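Local coordinates for sortase SrtE1 (Streptomyces coelicolor, PDB 5CUW), which anchors surface proteins to the cell wall as a class E sortase transpeptidase, recognising LAXTG and LPXTG sorting signals with a preference for the former, at residues F89-H94 with R156-T161. Numbering follows the deposited sequence.
Sequences FGLAGH and RYITLT
I158 CD1 packs against the edge of the F89 ring and against CD1 of L91, both on the neighbouring strand. With CG1 anti to the backbone N (chi1 -171°), the methyl lies near the ring plane, 4.0 Å from F89 CD2. It also packs 3.8 Å from CD1 of L91. The same L91 methyl touches CD2 of L160, which runs side by side with it, so four apolar groups form one continuous patch on this face of the sheet. I54 and Y125, from strands 50-56 and 121-134, cover parts of it. An alanine in place of I158 would probably leave a gap beside the F89 ring edge and L91 CD1, taking from each the methyl it packs against. The backbones run parallel, 14° apart, in a ladder of five hydrogen bonds in which the F89 and L91 amides and carbonyls all take part. F89 N gives a nearly straight bond to Y157 O (2.8 Å), whereas L91 N reaches T159 O through a more bent bond, with an N-H...O angle of 150°. G93 N closes the ladder on T161 O at a longer 3.2 Å. On the opposite face, A92 CB sits 3.4 Å from T161 OG1. That hydroxyl lies between the backbone N and the carbonyl carbon and is hydrogen-bonded to the OH of Y72, inferred to recognise substrate, and to A13 O. Both strands belong to the sortase beta-barrel, and just past G93 the chain arrives at H94, the inferred active-site histidine, whose NE2 bonds D65. The T161 hydroxyl thus ties its strand to Y72 beside the probable substrate site, while the backbone ladder and apolar patch hold the strand leading to H94 alongside it.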
loop_
_atom_site.group_PDB
_atom_site.type_symbol
_atom_site.label_atom_id
_atom_site.label_comp_id
_atom_site.label_asym_id
_atom_site.label_seq_id
_atom_site.Cartn_x
_atom_site.Cartn_y
_atom_site.Cartn_z
ATOM N N PHE A 89 1.474 -1.856 -7.175
ATOM C CA PHE A 89 2.416 -1.284 -6.198
ATOM C C PHE A 89 2.074 -1.864 -4.826
ATOM O O PHE A 89 1.080 -1.492 -4.241
ATOM C CB PHE A 89 2.324 0.255 -6.215
ATOM C CG PHE A 89 3.323 0.972 -5.309
ATOM C CD1 PHE A 89 4.686 0.734 -5.401
ATOM C CD2 PHE A 89 2.880 1.926 -4.397
ATOM C CE1 PHE A 89 5.594 1.424 -4.579
ATOM C CE2 PHE A 89 3.777 2.622 -3.572
ATOM C CZ PHE A 89 5.129 2.367 -3.663
ATOM N N GLY A 90 2.886 -2.797 -4.336
ATOM C CA GLY A 90 2.571 -3.517 -3.106
ATOM C C GLY A 90 3.276 -2.975 -1.870
ATOM O O GLY A 90 4.481 -2.716 -1.897
ATOM N N LEU A 91 2.517 -2.812 -0.786
ATOM C CA LEU A 91 3.030 -2.202 0.448
ATOM C C LEU A 91 2.589 -2.958 1.698
ATOM O O LEU A 91 1.460 -3.451 1.770
ATOM C CB LEU A 91 2.563 -0.757 0.560
ATOM C CG LEU A 91 2.914 0.177 -0.593
ATOM C CD1 LEU A 91 2.095 1.419 -0.437
ATOM C CD2 LEU A 91 4.403 0.510 -0.585
ATOM N N ALA A 92 3.478 -3.026 2.683
ATOM C CA ALA A 92 3.182 -3.670 3.959
ATOM C C ALA A 92 3.406 -2.682 5.095
ATOM O O ALA A 92 4.364 -1.903 5.071
ATOM C CB ALA A 92 4.040 -4.908 4.155
ATOM N N GLY A 93 2.515 -2.717 6.081
ATOM C CA GLY A 93 2.624 -1.860 7.249
ATOM C C GLY A 93 2.100 -2.528 8.504
ATOM O O GLY A 93 1.284 -3.442 8.430
ATOM N N HIS A 94 2.566 -2.070 9.660
ATOM C CA HIS A 94 2.120 -2.601 10.945
ATOM C C HIS A 94 0.646 -2.311 11.215
ATOM O O HIS A 94 0.134 -1.229 10.888
ATOM C CB HIS A 94 2.950 -2.005 12.095
ATOM C CG HIS A 94 4.210 -2.757 12.401
ATOM N ND1 HIS A 94 4.318 -4.124 12.259
ATOM C CD2 HIS A 94 5.413 -2.331 12.849
ATOM C CE1 HIS A 94 5.533 -4.507 12.605
ATOM N NE2 HIS A 94 6.217 -3.437 12.970
ATOM N N ARG A 156 -3.403 -0.083 -13.215
ATOM C CA ARG A 156 -2.443 0.481 -12.270
ATOM C C ARG A 156 -3.013 0.400 -10.862
ATOM O O ARG A 156 -3.910 1.160 -10.499
ATOM C CB ARG A 156 -2.106 1.926 -12.636
ATOM C CG ARG A 156 -1.512 2.056 -14.044
ATOM C CD ARG A 156 -1.342 3.519 -14.446
ATOM N NE ARG A 156 -0.097 4.100 -13.953
ATOM C CZ ARG A 156 0.303 5.326 -14.253
ATOM N NH1 ARG A 156 -0.459 6.093 -15.016
ATOM N NH2 ARG A 156 1.454 5.789 -13.791
ATOM N N TYR A 157 -2.489 -0.527 -10.075
ATOM C CA TYR A 157 -3.064 -0.831 -8.775
ATOM C C TYR A 157 -2.127 -0.613 -7.594
ATOM O O TYR A 157 -0.904 -0.466 -7.728
ATOM C CB TYR A 157 -3.548 -2.287 -8.763
ATOM C CG TYR A 157 -4.391 -2.691 -9.964
ATOM C CD1 TYR A 157 -5.626 -2.104 -10.208
ATOM C CD2 TYR A 157 -3.954 -3.682 -10.838
ATOM C CE1 TYR A 157 -6.409 -2.498 -11.280
ATOM C CE2 TYR A 157 -4.721 -4.070 -11.925
ATOM C CZ TYR A 157 -5.937 -3.477 -12.144
ATOM O OH TYR A 157 -6.687 -3.872 -13.222
ATOM N N ILE A 158 -2.733 -0.597 -6.419
ATOM C CA ILE A 158 -1.991 -0.560 -5.182
ATOM C C ILE A 158 -2.550 -1.635 -4.262
ATOM O O ILE A 158 -3.769 -1.928 -4.271
ATOM C CB ILE A 158 -2.037 0.863 -4.519
ATOM C CG1 ILE A 158 -1.061 0.935 -3.339
ATOM C CG2 ILE A 158 -3.484 1.234 -4.133
ATOM C CD1 ILE A 158 -0.733 2.342 -2.838
ATOM N N THR A 159 -1.656 -2.263 -3.506
ATOM C CA THR A 159 -2.049 -3.288 -2.547
ATOM C C THR A 159 -1.486 -2.937 -1.177
ATOM O O THR A 159 -0.287 -2.716 -1.039
ATOM C CB THR A 159 -1.542 -4.688 -2.955
ATOM O OG1 THR A 159 -1.913 -4.947 -4.311
ATOM C CG2 THR A 159 -2.137 -5.767 -2.039
ATOM N N LEU A 160 -2.346 -2.890 -0.172
ATOM C CA LEU A 160 -1.900 -2.671 1.207
ATOM C C LEU A 160 -2.085 -3.957 2.009
ATOM O O LEU A 160 -3.178 -4.529 2.013
ATOM C CB LEU A 160 -2.680 -1.533 1.869
ATOM C CG LEU A 160 -2.904 -0.214 1.128
ATOM C CD1 LEU A 160 -3.733 0.736 2.021
ATOM C CD2 LEU A 160 -1.589 0.443 0.686
ATOM N N THR A 161 -1.030 -4.413 2.688
ATOM C CA THR A 161 -1.113 -5.651 3.476
ATOM C C THR A 161 -0.756 -5.400 4.938
ATOM O O THR A 161 0.173 -4.651 5.230
ATOM C CB THR A 161 -0.183 -6.760 2.901
ATOM O OG1 THR A 161 1.190 -6.488 3.243
ATOM C CG2 THR A 161 -0.307 -6.823 1.393
#